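Local coordinates for protein importin subunit beta-1 (Saccharomyces cerevisiae, PDB 5OWU) that carries proteins into the nucleus as the importin beta subunit, joining the importin alpha subunit that recognises classical nuclear localization signals in cargo, at residues Q450-V455 with Y493-A498; A694-K699 with K735-T740; A730-K735 with V776-Q781. One frame throughout, in Å; residues are numbered along the deposited sequence. Where two conformers were deposited one is given.

Contact 1: Q450-V455 with Y493-A498; sequences QHLPGV and YNFYPA
Phe495 has CG anti to its own carbonyl carbon (chi1 -58°), which aims the ring at the first turn of helix 452-463, and Leu452 has CG anti to its backbone nitrogen (chi1 -173°), which brings CD2 to meet it. The two segments stand at the starts of helices 452-463 and 496-507, in HEAT repeats 11 and 12, so this is apolar packing between successive repeats of the importin beta solenoid. The evidence is a close approach: Leu452 CD2 lies 3.5 Å from Phe495 CE2. Behind it, Leu452 CG is 3.8 Å from Phe495 CE2. Pro453 takes the other part of the ring: Pro453 CA lies 3.9 Å from Phe495 CE1. Leu452 and Pro453 both approach the ring obliquely. The backbones themselves stay well apart, Pro453 CA to Phe495 CA being 8.2 Å, so one aromatic side chain spans the gap between the helix starts. Elsewhere each segment is anchored in its own surroundings: the side chain of His451, the N-cap residue of helix 452-463, packs on Leu413 and Pro414 of helix 402-418, while Tyr496 OH is hydrogen-bonded to Met527 O. Farthest out on the ring, Phe495 CZ rests 4.0 Å from Pro453 CG.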
ATOM      1  N   GLN A 450      33.310 -16.022 -17.203  1.00 66.27           N
ATOM      2  CA  GLN A 450      33.734 -14.853 -17.963  1.00 65.27           C
ATOM      3  C   GLN A 450      33.494 -13.553 -17.203  1.00 52.08           C
ATOM      4  O   GLN A 450      34.372 -12.686 -17.165  1.00 65.68           O
ATOM      5  CB  GLN A 450      33.017 -14.827 -19.315  1.00 65.34           C
ATOM      6  CG  GLN A 450      33.307 -13.590 -20.138  1.00 67.13           C
ATOM      7  CD  GLN A 450      32.970 -13.779 -21.608  1.00 79.03           C
ATOM      8  OE1 GLN A 450      32.310 -14.751 -21.988  1.00 80.32           O
ATOM      9  NE2 GLN A 450      33.428 -12.852 -22.444  1.00 64.76           N
ATOM     10  N   HIS A 451      32.316 -13.388 -16.594  1.00 42.51           N
ATOM     11  CA  HIS A 451      31.934 -12.091 -16.054  1.00 50.11           C
ATOM     12  C   HIS A 451      31.554 -12.076 -14.581  1.00 36.37           C
ATOM     13  O   HIS A 451      31.647 -11.013 -13.961  1.00 41.58           O
ATOM     14  CB  HIS A 451      30.766 -11.512 -16.862  1.00 54.55           C
ATOM     15  CG  HIS A 451      31.159 -11.069 -18.236  1.00 58.04           C
ATOM     16  ND1 HIS A 451      30.434 -11.402 -19.359  1.00 60.83           N
ATOM     17  CD2 HIS A 451      32.205 -10.323 -18.667  1.00 52.23           C
ATOM     18  CE1 HIS A 451      31.014 -10.878 -20.423  1.00 61.85           C
ATOM     19  NE2 HIS A 451      32.091 -10.219 -20.032  1.00 65.23           N
ATOM     20  N   LEU A 452      31.136 -13.195 -14.000  1.00 30.36           N
ATOM     21  CA  LEU A 452      30.760 -13.162 -12.592  1.00 28.76           C
ATOM     22  C   LEU A 452      31.911 -12.706 -11.698  1.00 25.78           C
ATOM     23  O   LEU A 452      31.662 -11.901 -10.781  1.00 29.69           O
ATOM     24  CB  LEU A 452      30.225 -14.534 -12.167  1.00 32.88           C
ATOM     25  CG  LEU A 452      29.632 -14.611 -10.756  1.00 32.91           C
ATOM     26  CD1 LEU A 452      28.477 -13.632 -10.578  1.00 31.78           C
ATOM     27  CD2 LEU A 452      29.172 -16.032 -10.422  1.00 36.36           C
ATOM     28  N   PRO A 453      33.163 -13.131 -11.903  1.00 32.78           N
ATOM     29  CA  PRO A 453      34.236 -12.589 -11.059  1.00 34.90           C
ATOM     30  C   PRO A 453      34.368 -11.083 -11.179  1.00 32.24           C
ATOM     31  O   PRO A 453      34.607 -10.407 -10.172  1.00 29.41           O
ATOM     32  CB  PRO A 453      35.488 -13.327 -11.557  1.00 34.05           C
ATOM     33  CG  PRO A 453      34.971 -14.561 -12.234  1.00 31.91           C
ATOM     34  CD  PRO A 453      33.654 -14.163 -12.832  1.00 26.38           C
ATOM     35  N   GLY A 454      34.219 -10.537 -12.390  1.00 30.53           N
ATOM     36  CA  GLY A 454      34.278  -9.092 -12.561  1.00 36.45           C
ATOM     37  C   GLY A 454      33.091  -8.372 -11.942  1.00 38.21           C
ATOM     38  O   GLY A 454      33.227  -7.257 -11.426  1.00 31.80           O
ATOM     39  N   VAL A 455      31.907  -8.988 -11.994  1.00 30.94           N
ATOM     40  CA  VAL A 455      30.741  -8.416 -11.325  1.00 28.58           C
ATOM     41  C   VAL A 455      30.979  -8.355  -9.815  1.00 22.83           C
ATOM     42  O   VAL A 455      30.794  -7.313  -9.172  1.00 27.97           O
ATOM     43  CB  VAL A 455      29.478  -9.229 -11.679  1.00 27.16           C
ATOM     44  CG1 VAL A 455      28.301  -8.867 -10.775  1.00 32.56           C
ATOM     45  CG2 VAL A 455      29.093  -9.014 -13.130  1.00 26.27           C
ATOM     46  N   TYR A 493      28.335 -19.296  -4.462  1.00 30.02           N
ATOM     47  CA  TYR A 493      28.947 -19.729  -3.210  1.00 36.89           C
ATOM     48  C   TYR A 493      30.467 -19.677  -3.283  1.00 34.42           C
ATOM     49  O   TYR A 493      31.120 -19.430  -2.261  1.00 29.84           O
ATOM     50  CB  TYR A 493      28.447 -21.126  -2.828  1.00 34.38           C
ATOM     51  CG  TYR A 493      26.977 -21.104  -2.457  1.00 34.07           C
ATOM     52  CD1 TYR A 493      26.526 -20.340  -1.390  1.00 28.90           C
ATOM     53  CD2 TYR A 493      26.036 -21.813  -3.194  1.00 37.45           C
ATOM     54  CE1 TYR A 493      25.175 -20.291  -1.055  1.00 33.25           C
ATOM     55  CE2 TYR A 493      24.689 -21.770  -2.869  1.00 39.76           C
ATOM     56  CZ  TYR A 493      24.265 -21.009  -1.795  1.00 34.61           C
ATOM     57  OH  TYR A 493      22.927 -20.963  -1.467  1.00 34.98           O
ATOM     58  N   ASN A 494      31.046 -19.830  -4.481  1.00 37.56           N
ATOM     59  CA  ASN A 494      32.491 -19.660  -4.600  1.00 37.84           C
ATOM     60  C   ASN A 494      32.941 -18.271  -4.166  1.00 31.34           C
ATOM     61  O   ASN A 494      34.111 -18.092  -3.809  1.00 39.78           O
ATOM     62  CB  ASN A 494      32.942 -19.918  -6.039  1.00 38.78           C
ATOM     63  CG  ASN A 494      32.734 -21.356  -6.469  1.00 52.53           C
ATOM     64  OD1 ASN A 494      32.943 -22.288  -5.690  1.00 51.05           O
ATOM     65  ND2 ASN A 494      32.322 -21.545  -7.716  1.00 53.38           N
ATOM     66  N   PHE A 495      32.038 -17.291  -4.172  1.00 25.32           N
ATOM     67  CA  PHE A 495      32.359 -15.922  -3.802  1.00 26.32           C
ATOM     68  C   PHE A 495      31.848 -15.548  -2.421  1.00 24.81           C
ATOM     69  O   PHE A 495      32.012 -14.394  -2.011  1.00 29.90           O
ATOM     70  CB  PHE A 495      31.789 -14.949  -4.843  1.00 31.61           C
ATOM     71  CG  PHE A 495      32.293 -15.201  -6.236  1.00 34.85           C
ATOM     72  CD1 PHE A 495      33.489 -14.644  -6.671  1.00 32.53           C
ATOM     73  CD2 PHE A 495      31.576 -16.005  -7.103  1.00 30.20           C
ATOM     74  CE1 PHE A 495      33.954 -14.883  -7.956  1.00 31.79           C
ATOM     75  CE2 PHE A 495      32.034 -16.246  -8.385  1.00 39.13           C
ATOM     76  CZ  PHE A 495      33.228 -15.688  -8.808  1.00 30.26           C
ATOM     77  N   TYR A 496      31.242 -16.490  -1.694  1.00 31.40           N
ATOM     78  CA  TYR A 496      30.672 -16.152  -0.389  1.00 26.06           C
ATOM     79  C   TYR A 496      31.693 -15.526   0.551  1.00 26.85           C
ATOM     80  O   TYR A 496      31.408 -14.454   1.112  1.00 32.83           O
ATOM     81  CB  TYR A 496      30.035 -17.399   0.235  1.00 35.85           C
ATOM     82  CG  TYR A 496      28.547 -17.267   0.493  1.00 34.69           C
ATOM     83  CD1 TYR A 496      27.654 -17.109  -0.555  1.00 31.78           C
ATOM     84  CD2 TYR A 496      28.040 -17.311   1.782  1.00 31.09           C
ATOM     85  CE1 TYR A 496      26.301 -16.999  -0.330  1.00 27.92           C
ATOM     86  CE2 TYR A 496      26.678 -17.198   2.022  1.00 30.75           C
ATOM     87  CZ  TYR A 496      25.816 -17.040   0.963  1.00 30.26           C
ATOM     88  OH  TYR A 496      24.462 -16.927   1.195  1.00 31.00           O
ATOM     89  N   PRO A 497      32.883 -16.105   0.761  1.00 30.35           N
ATOM     90  CA  PRO A 497      33.854 -15.477   1.675  1.00 30.99           C
ATOM     91  C   PRO A 497      34.135 -14.027   1.312  1.00 32.61           C
ATOM     92  O   PRO A 497      33.916 -13.118   2.125  1.00 37.01           O
ATOM     93  CB  PRO A 497      35.101 -16.361   1.526  1.00 36.84           C
ATOM     94  CG  PRO A 497      34.562 -17.693   1.093  1.00 44.41           C
ATOM     95  CD  PRO A 497      33.377 -17.382   0.215  1.00 31.86           C
ATOM     96  N   ALA A 498      34.560 -13.794   0.068  1.00 33.37           N
ATOM     97  CA  ALA A 498      34.864 -12.435  -0.366  1.00 27.73           C
ATOM     98  C   ALA A 498      33.672 -11.509  -0.148  1.00 25.36           C
ATOM     99  O   ALA A 498      33.786 -10.471   0.517  1.00 28.97           O
ATOM    100  CB  ALA A 498      35.286 -12.444  -1.836  1.00 32.09           C
TER

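Contact 2: A694-K699 with K735-T740; sequences ARRELK and KPENGT
HEAT repeats 16 and 17 meet here at the surface of the solenoid, where the turn leading into helix 698-713 faces the loop that joins helices 718-732 and 741-764. Arg696 and Glu737 make the contact through a single pair of atoms, NH2 of the arginine and OE1 of the glutamate, 3.6 Å apart. That is a long salt bridge, and with just 55 Å² buried between the segments its hold is probably modest. Glu737 OE1 lies at the edge of the guanidinium and near its plane, but the carboxylate as a whole is turned 83° from the guanidinium, so the two groups are not paired side by side. Arg696 reaches across with CG set between its backbone nitrogen and carbonyl carbon (chi1 64°) and a bend at chi3, whereas Glu737 runs extended beyond CG. The arginine has a second partner in Tyr746 of helix 741-764, which meets it in a cation-pi interaction and also hydrogen-bonds to Arg696 O through OH. This surface link joins the turn before helix 698-713 to the interhelical loop of the next repeat in a HEAT-repeat solenoid.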
ATOM      1  N   ALA A 694      -6.069  -1.270  22.104  1.00 66.92           N
ATOM      2  CA  ALA A 694      -5.173  -2.125  21.341  1.00 61.05           C
ATOM      3  C   ALA A 694      -5.077  -1.648  19.900  1.00 54.86           C
ATOM      4  O   ALA A 694      -6.096  -1.394  19.252  1.00 58.44           O
ATOM      5  CB  ALA A 694      -5.660  -3.573  21.371  1.00 68.07           C
ATOM      6  N   ARG A 695      -3.849  -1.537  19.399  1.00 68.11           N
ATOM      7  CA  ARG A 695      -3.655  -1.247  17.988  1.00 68.65           C
ATOM      8  C   ARG A 695      -4.277  -2.356  17.148  1.00 65.73           C
ATOM      9  O   ARG A 695      -4.466  -3.486  17.604  1.00 68.08           O
ATOM     10  CB  ARG A 695      -2.169  -1.101  17.661  1.00 63.37           C
ATOM     11  CG  ARG A 695      -1.333  -2.355  17.905  1.00 74.08           C
ATOM     12  CD  ARG A 695      -0.086  -2.354  17.042  1.00 83.23           C
ATOM     13  NE  ARG A 695       0.600  -1.066  17.065  1.00 83.56           N
ATOM     14  CZ  ARG A 695       1.424  -0.636  16.114  1.00 83.34           C
ATOM     15  NH1 ARG A 695       1.667  -1.384  15.044  1.00 80.51           N
ATOM     16  NH2 ARG A 695       2.001   0.550  16.230  1.00 80.45           N
ATOM     17  N   ARG A 696      -4.607  -2.020  15.901  1.00 62.26           N
ATOM     18  CA  ARG A 696      -5.304  -2.981  15.053  1.00 64.74           C
ATOM     19  C   ARG A 696      -4.448  -4.220  14.805  1.00 54.78           C
ATOM     20  O   ARG A 696      -4.943  -5.352  14.882  1.00 56.51           O
ATOM     21  CB  ARG A 696      -5.714  -2.311  13.738  1.00 62.10           C
ATOM     22  CG  ARG A 696      -4.561  -1.845  12.859  1.00 68.14           C
ATOM     23  CD  ARG A 696      -5.049  -1.342  11.501  1.00 76.06           C
ATOM     24  NE  ARG A 696      -5.965  -0.203  11.607  1.00 79.41           N
ATOM     25  CZ  ARG A 696      -7.280  -0.246  11.399  1.00 85.70           C
ATOM     26  NH1 ARG A 696      -7.890  -1.375  11.061  1.00 84.50           N
ATOM     27  NH2 ARG A 696      -7.999   0.861  11.527  1.00 91.13           N
ATOM     28  N   GLU A 697      -3.147  -4.028  14.561  1.00 51.99           N
ATOM     29  CA  GLU A 697      -2.270  -5.144  14.220  1.00 56.56           C
ATOM     30  C   GLU A 697      -2.230  -6.210  15.308  1.00 55.09           C
ATOM     31  O   GLU A 697      -1.802  -7.335  15.036  1.00 44.55           O
ATOM     32  CB  GLU A 697      -0.846  -4.647  13.950  1.00 62.96           C
ATOM     33  CG  GLU A 697      -0.689  -3.763  12.710  1.00 69.54           C
ATOM     34  CD  GLU A 697      -1.089  -2.312  12.945  1.00 65.56           C
ATOM     35  OE1 GLU A 697      -1.187  -1.894  14.118  1.00 58.91           O
ATOM     36  OE2 GLU A 697      -1.308  -1.584  11.954  1.00 71.28           O
ATOM     37  N   LEU A 698      -2.662  -5.887  16.529  1.00 43.76           N
ATOM     38  CA  LEU A 698      -2.648  -6.876  17.601  1.00 46.52           C
ATOM     39  C   LEU A 698      -3.686  -7.960  17.362  1.00 44.78           C
ATOM     40  O   LEU A 698      -3.420  -9.144  17.604  1.00 39.73           O
ATOM     41  CB  LEU A 698      -2.877  -6.195  18.949  1.00 46.26           C
ATOM     42  CG  LEU A 698      -2.654  -7.095  20.170  1.00 53.35           C
ATOM     43  CD1 LEU A 698      -1.171  -7.374  20.377  1.00 52.40           C
ATOM     44  CD2 LEU A 698      -3.261  -6.488  21.422  1.00 57.16           C
ATOM     45  N   LYS A 699      -4.864  -7.582  16.866  1.00 39.48           N
ATOM     46  CA  LYS A 699      -5.938  -8.561  16.709  1.00 40.63           C
ATOM     47  C   LYS A 699      -5.515  -9.760  15.865  1.00 44.27           C
ATOM     48  O   LYS A 699      -5.648 -10.901  16.341  1.00 39.37           O
ATOM     49  CB  LYS A 699      -7.177  -7.867  16.132  1.00 47.55           C
ATOM     50  CG  LYS A 699      -8.286  -8.802  15.687  1.00 48.46           C
ATOM     51  CD  LYS A 699      -9.652  -8.118  15.757  1.00 57.51           C
ATOM     52  CE  LYS A 699     -10.604  -8.660  14.705  1.00 53.23           C
ATOM     53  NZ  LYS A 699     -12.039  -8.377  15.020  1.00 59.68           N
ATOM     54  N   LYS A 735     -16.842  -6.934   8.304  1.00 54.31           N
ATOM     55  CA  LYS A 735     -16.633  -6.346   6.994  1.00 52.43           C
ATOM     56  C   LYS A 735     -15.473  -5.357   7.046  1.00 49.59           C
ATOM     57  O   LYS A 735     -15.077  -4.903   8.122  1.00 54.02           O
ATOM     58  CB  LYS A 735     -17.896  -5.633   6.518  1.00 54.99           C
ATOM     59  CG  LYS A 735     -19.153  -6.486   6.543  1.00 57.93           C
ATOM     60  CD  LYS A 735     -19.031  -7.698   5.630  1.00 62.78           C
ATOM     61  CE  LYS A 735     -20.305  -8.529   5.636  1.00 64.25           C
ATOM     62  NZ  LYS A 735     -20.640  -9.039   6.999  1.00 71.04           N
ATOM     63  N   PRO A 736     -14.907  -5.004   5.894  1.00 59.33           N
ATOM     64  CA  PRO A 736     -13.918  -3.925   5.884  1.00 59.74           C
ATOM     65  C   PRO A 736     -14.524  -2.652   6.457  1.00 54.54           C
ATOM     66  O   PRO A 736     -15.714  -2.378   6.287  1.00 51.17           O
ATOM     67  CB  PRO A 736     -13.561  -3.779   4.400  1.00 56.73           C
ATOM     68  CG  PRO A 736     -13.917  -5.094   3.790  1.00 61.56           C
ATOM     69  CD  PRO A 736     -15.116  -5.574   4.552  1.00 54.62           C
ATOM     70  N   GLU A 737     -13.701  -1.887   7.172  1.00 67.42           N
ATOM     71  CA  GLU A 737     -14.174  -0.626   7.731  1.00 75.30           C
ATOM     72  C   GLU A 737     -14.593   0.340   6.632  1.00 78.70           C
ATOM     73  O   GLU A 737     -15.601   1.045   6.764  1.00 72.62           O
ATOM     74  CB  GLU A 737     -13.089   0.002   8.604  1.00 74.32           C
ATOM     75  CG  GLU A 737     -12.913  -0.672   9.948  1.00 80.47           C
ATOM     76  CD  GLU A 737     -12.261   0.241  10.962  1.00 88.97           C
ATOM     77  OE1 GLU A 737     -11.471   1.115  10.548  1.00 92.05           O
ATOM     78  OE2 GLU A 737     -12.552   0.095  12.169  1.00 93.17           O
ATOM     79  N   ASN A 738     -13.834   0.379   5.538  1.00 68.07           N
ATOM     80  CA  ASN A 738     -14.141   1.259   4.418  0.63 70.24           C
ATOM     81  C   ASN A 738     -13.945   0.472   3.123  1.00 74.60           C
ATOM     82  O   ASN A 738     -13.741  -0.746   3.134  1.00 68.73           O
ATOM     83  CB  ASN A 738     -13.277   2.528   4.478  0.63 68.52           C
ATOM     84  CG  ASN A 738     -11.802   2.243   4.294  0.63 69.20           C
ATOM     85  OD1 ASN A 738     -11.420   1.441   3.446  0.63 72.92           O
ATOM     86  ND2 ASN A 738     -10.963   2.901   5.085  0.63 73.76           N
ATOM     87  N   GLY A 739     -14.056   1.172   1.999  1.00 80.50           N
ATOM     88  CA  GLY A 739     -13.708   0.638   0.703  1.00 77.13           C
ATOM     89  C   GLY A 739     -12.276   0.935   0.313  1.00 73.00           C
ATOM     90  O   GLY A 739     -11.808   0.465  -0.727  1.00 79.79           O
ATOM     91  N   THR A 740     -11.568   1.713   1.131  1.00 80.32           N
ATOM     92  CA  THR A 740     -10.176   2.056   0.876  1.00 80.28           C
ATOM     93  C   THR A 740      -9.308   0.801   0.861  1.00 83.52           C
ATOM     94  O   THR A 740      -9.685  -0.259   1.367  1.00 81.18           O
ATOM     95  CB  THR A 740      -9.665   3.034   1.941  1.00 82.03           C
ATOM     96  OG1 THR A 740     -10.643   4.061   2.155  1.00 82.99           O
ATOM     97  CG2 THR A 740      -8.348   3.687   1.527  1.00 85.91           C
TER

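Contact 3: A730-K735 with V776-Q781; sequences AAQNTK and VGTIFQ
Gln732 reaches from the last turn of helix 718-732 to the first turns of helix 776-788, and its side chain can be followed outward atom by atom. The bond from CA to CB is directed toward 776-781. With chi1 at 77°, CG sits flanked by both the backbone N and the carbonyl carbon, and the chain beyond it is extended, which carries the amide across the gap. Gln732 CD comes to 4.1 Å from Thr778 O. At the tip the amide divides its work: OE1 accepts a hydrogen bond from Tyr758 OH of helix 741-764, while Gln732 NE2 donates one to Thr778 O at 3.3 Å. The donor geometry is nearly straight, with an N-H...O angle of 172° and the acceptor close to the plane of the Gln732 amide. Seen from the acceptor, NE2 is tilted 33° from the carbonyl plane of Thr778, so the bond is well aligned on the donor side and oblique on the other. Gln732 NE2 also touches two carbon atoms, lying 3.9 Å from Gln781 CB and 4.0 Å from Thr778 CG2. The side chains of Gln732 and Gln781 cross at about a right angle. An alanine in place of Gln732 would lose the amide, and is likely to leave Thr778 O and Tyr758 OH without these partners and to open a gap beside Gln781 CB. Gln732 O accepts a hydrogen bond from Gln785 NE2, also of helix 776-788. Gln732 thus sits between HEAT repeats 17 and 18, with Val754 of helix 741-764 touching its side chain, while Thr778 of helix 776-788 packs against Val729 of helix 718-732 and Tyr758 of helix 741-764.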
ATOM      1  N   ALA A 730     -16.481 -13.803  15.136  1.00 39.64           N
ATOM      2  CA  ALA A 730     -16.652 -12.359  15.104  1.00 41.01           C
ATOM      3  C   ALA A 730     -15.677 -11.745  14.114  1.00 52.60           C
ATOM      4  O   ALA A 730     -16.035 -10.838  13.351  1.00 44.23           O
ATOM      5  CB  ALA A 730     -16.466 -11.771  16.502  1.00 36.47           C
ATOM      6  N   ALA A 731     -14.453 -12.281  14.065  1.00 34.21           N
ATOM      7  CA  ALA A 731     -13.440 -11.709  13.189  1.00 36.58           C
ATOM      8  C   ALA A 731     -13.742 -11.997  11.725  1.00 39.88           C
ATOM      9  O   ALA A 731     -13.544 -11.130  10.866  1.00 41.65           O
ATOM     10  CB  ALA A 731     -12.061 -12.247  13.562  1.00 39.33           C
ATOM     11  N   GLN A 732     -14.220 -13.202  11.406  1.00 33.65           N
ATOM     12  CA  GLN A 732     -14.394 -13.529   9.996  1.00 41.17           C
ATOM     13  C   GLN A 732     -15.612 -12.841   9.394  1.00 46.37           C
ATOM     14  O   GLN A 732     -15.670 -12.671   8.172  1.00 40.91           O
ATOM     15  CB  GLN A 732     -14.487 -15.045   9.800  1.00 39.79           C
ATOM     16  CG  GLN A 732     -15.819 -15.678  10.165  1.00 35.40           C
ATOM     17  CD  GLN A 732     -15.736 -17.189  10.163  1.00 39.99           C
ATOM     18  OE1 GLN A 732     -14.722 -17.760  10.560  1.00 39.79           O
ATOM     19  NE2 GLN A 732     -16.796 -17.846   9.702  1.00 34.54           N
ATOM     20  N   ASN A 733     -16.566 -12.423  10.224  1.00 39.13           N
ATOM     21  CA  ASN A 733     -17.763 -11.730   9.774  1.00 46.31           C
ATOM     22  C   ASN A 733     -17.639 -10.219   9.878  1.00 43.61           C
ATOM     23  O   ASN A 733     -18.628  -9.510   9.671  1.00 48.70           O
ATOM     24  CB  ASN A 733     -18.975 -12.205  10.575  1.00 45.99           C
ATOM     25  CG  ASN A 733     -19.409 -13.598  10.190  1.00 41.28           C
ATOM     26  OD1 ASN A 733     -19.217 -14.026   9.050  1.00 46.52           O
ATOM     27  ND2 ASN A 733     -19.993 -14.315  11.132  1.00 42.62           N
ATOM     28  N   THR A 734     -16.457  -9.710  10.206  1.00 40.68           N
ATOM     29  CA  THR A 734     -16.233  -8.271  10.237  1.00 55.95           C
ATOM     30  C   THR A 734     -15.957  -7.782   8.820  1.00 55.68           C
ATOM     31  O   THR A 734     -14.965  -8.181   8.198  1.00 54.52           O
ATOM     32  CB  THR A 734     -15.069  -7.927  11.165  1.00 48.13           C
ATOM     33  OG1 THR A 734     -15.392  -8.314  12.508  1.00 47.28           O
ATOM     34  CG2 THR A 734     -14.774  -6.426  11.128  1.00 51.28           C
ATOM     35  N   LYS A 735     -16.842  -6.934   8.304  1.00 54.31           N
ATOM     36  CA  LYS A 735     -16.633  -6.346   6.994  1.00 52.43           C
ATOM     37  C   LYS A 735     -15.473  -5.357   7.046  1.00 49.59           C
ATOM     38  O   LYS A 735     -15.077  -4.903   8.122  1.00 54.02           O
ATOM     39  CB  LYS A 735     -17.896  -5.633   6.518  1.00 54.99           C
ATOM     40  CG  LYS A 735     -19.153  -6.486   6.543  1.00 57.93           C
ATOM     41  CD  LYS A 735     -19.031  -7.698   5.630  1.00 62.78           C
ATOM     42  CE  LYS A 735     -20.305  -8.529   5.636  1.00 64.25           C
ATOM     43  NZ  LYS A 735     -20.640  -9.039   6.999  1.00 71.04           N
ATOM     44  N   VAL A 776     -17.856 -26.986  12.629  1.00 35.52           N
ATOM     45  CA  VAL A 776     -17.467 -27.333  11.263  1.00 33.63           C
ATOM     46  C   VAL A 776     -18.101 -26.372  10.266  1.00 37.34           C
ATOM     47  O   VAL A 776     -17.427 -25.845   9.371  1.00 40.47           O
ATOM     48  CB  VAL A 776     -17.835 -28.796  10.959  1.00 31.43           C
ATOM     49  CG1 VAL A 776     -17.631 -29.121   9.488  1.00 28.56           C
ATOM     50  CG2 VAL A 776     -16.997 -29.728  11.809  1.00 29.94           C
ATOM     51  N   GLY A 777     -19.409 -26.131  10.396  1.00 36.69           N
ATOM     52  CA  GLY A 777     -20.069 -25.215   9.479  1.00 35.29           C
ATOM     53  C   GLY A 777     -19.455 -23.828   9.504  1.00 32.60           C
ATOM     54  O   GLY A 777     -19.285 -23.196   8.461  1.00 34.57           O
ATOM     55  N   THR A 778     -19.128 -23.333  10.700  1.00 32.23           N
ATOM     56  CA  THR A 778     -18.446 -22.046  10.826  1.00 40.05           C
ATOM     57  C   THR A 778     -17.134 -22.038  10.045  1.00 29.43           C
ATOM     58  O   THR A 778     -16.827 -21.089   9.302  1.00 35.73           O
ATOM     59  CB  THR A 778     -18.199 -21.757  12.309  1.00 43.28           C
ATOM     60  OG1 THR A 778     -19.437 -21.426  12.945  1.00 53.55           O
ATOM     61  CG2 THR A 778     -17.222 -20.614  12.509  1.00 48.47           C
ATOM     62  N   ILE A 779     -16.337 -23.096  10.209  1.00 33.58           N
ATOM     63  CA  ILE A 779     -15.059 -23.161   9.509  1.00 36.74           C
ATOM     64  C   ILE A 779     -15.291 -23.174   8.006  1.00 34.44           C
ATOM     65  O   ILE A 779     -14.576 -22.512   7.244  1.00 36.48           O
ATOM     66  CB  ILE A 779     -14.264 -24.390   9.982  1.00 29.22           C
ATOM     67  CG1 ILE A 779     -13.915 -24.231  11.472  1.00 29.20           C
ATOM     68  CG2 ILE A 779     -12.987 -24.572   9.153  1.00 29.44           C
ATOM     69  CD1 ILE A 779     -13.383 -25.471  12.111  1.00 28.83           C
ATOM     70  N   PHE A 780     -16.322 -23.896   7.558  1.00 32.39           N
ATOM     71  CA  PHE A 780     -16.603 -23.949   6.130  1.00 37.14           C
ATOM     72  C   PHE A 780     -17.064 -22.599   5.599  1.00 38.45           C
ATOM     73  O   PHE A 780     -16.737 -22.250   4.460  1.00 36.11           O
ATOM     74  CB  PHE A 780     -17.632 -25.040   5.839  1.00 37.04           C
ATOM     75  CG  PHE A 780     -17.013 -26.325   5.394  1.00 38.17           C
ATOM     76  CD1 PHE A 780     -16.776 -26.556   4.053  1.00 35.84           C
ATOM     77  CD2 PHE A 780     -16.635 -27.292   6.316  1.00 35.69           C
ATOM     78  CE1 PHE A 780     -16.195 -27.734   3.633  1.00 48.88           C
ATOM     79  CE2 PHE A 780     -16.056 -28.470   5.903  1.00 47.03           C
ATOM     80  CZ  PHE A 780     -15.830 -28.689   4.556  1.00 39.46           C
ATOM     81  N   GLN A 781     -17.793 -21.818   6.403  1.00 35.43           N
ATOM     82  CA  GLN A 781     -18.118 -20.453   5.997  1.00 42.37           C
ATOM     83  C   GLN A 781     -16.846 -19.648   5.771  1.00 41.24           C
ATOM     84  O   GLN A 781     -16.711 -18.935   4.762  1.00 40.72           O
ATOM     85  CB  GLN A 781     -18.993 -19.776   7.053  1.00 38.50           C
ATOM     86  CG  GLN A 781     -20.377 -20.391   7.223  1.00 63.02           C
ATOM     87  CD  GLN A 781     -21.115 -19.834   8.435  1.00 72.28           C
ATOM     88  OE1 GLN A 781     -20.793 -18.751   8.932  1.00 71.12           O
ATOM     89  NE2 GLN A 781     -22.102 -20.583   8.921  1.00 66.18           N
TER

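All three contacts join successive HEAT repeats: 11 and 12 in contact 1, 16 and 17 in contact 2, 17 and 18 in contact 3. Contact 1 closes along the chain before the others open, its centre about 47 Å from that of contact 2 and about 52 Å from that of contact 3. Contacts 2 and 3, centres about 16 Å apart, alternate their segments, which overlap at Lys735, a residue touching nothing across either. Lys699 CE lies 4.0 Å from Ala731 CB, joining consecutive helices 698-713 and 718-732. Contact 2 uses the loop between helices 718-732 and 741-764, contact 3 the end of 718-732 and helix 776-788. Repeat 17 thus meets repeats 16 and 18, consistent with a continuous solenoid.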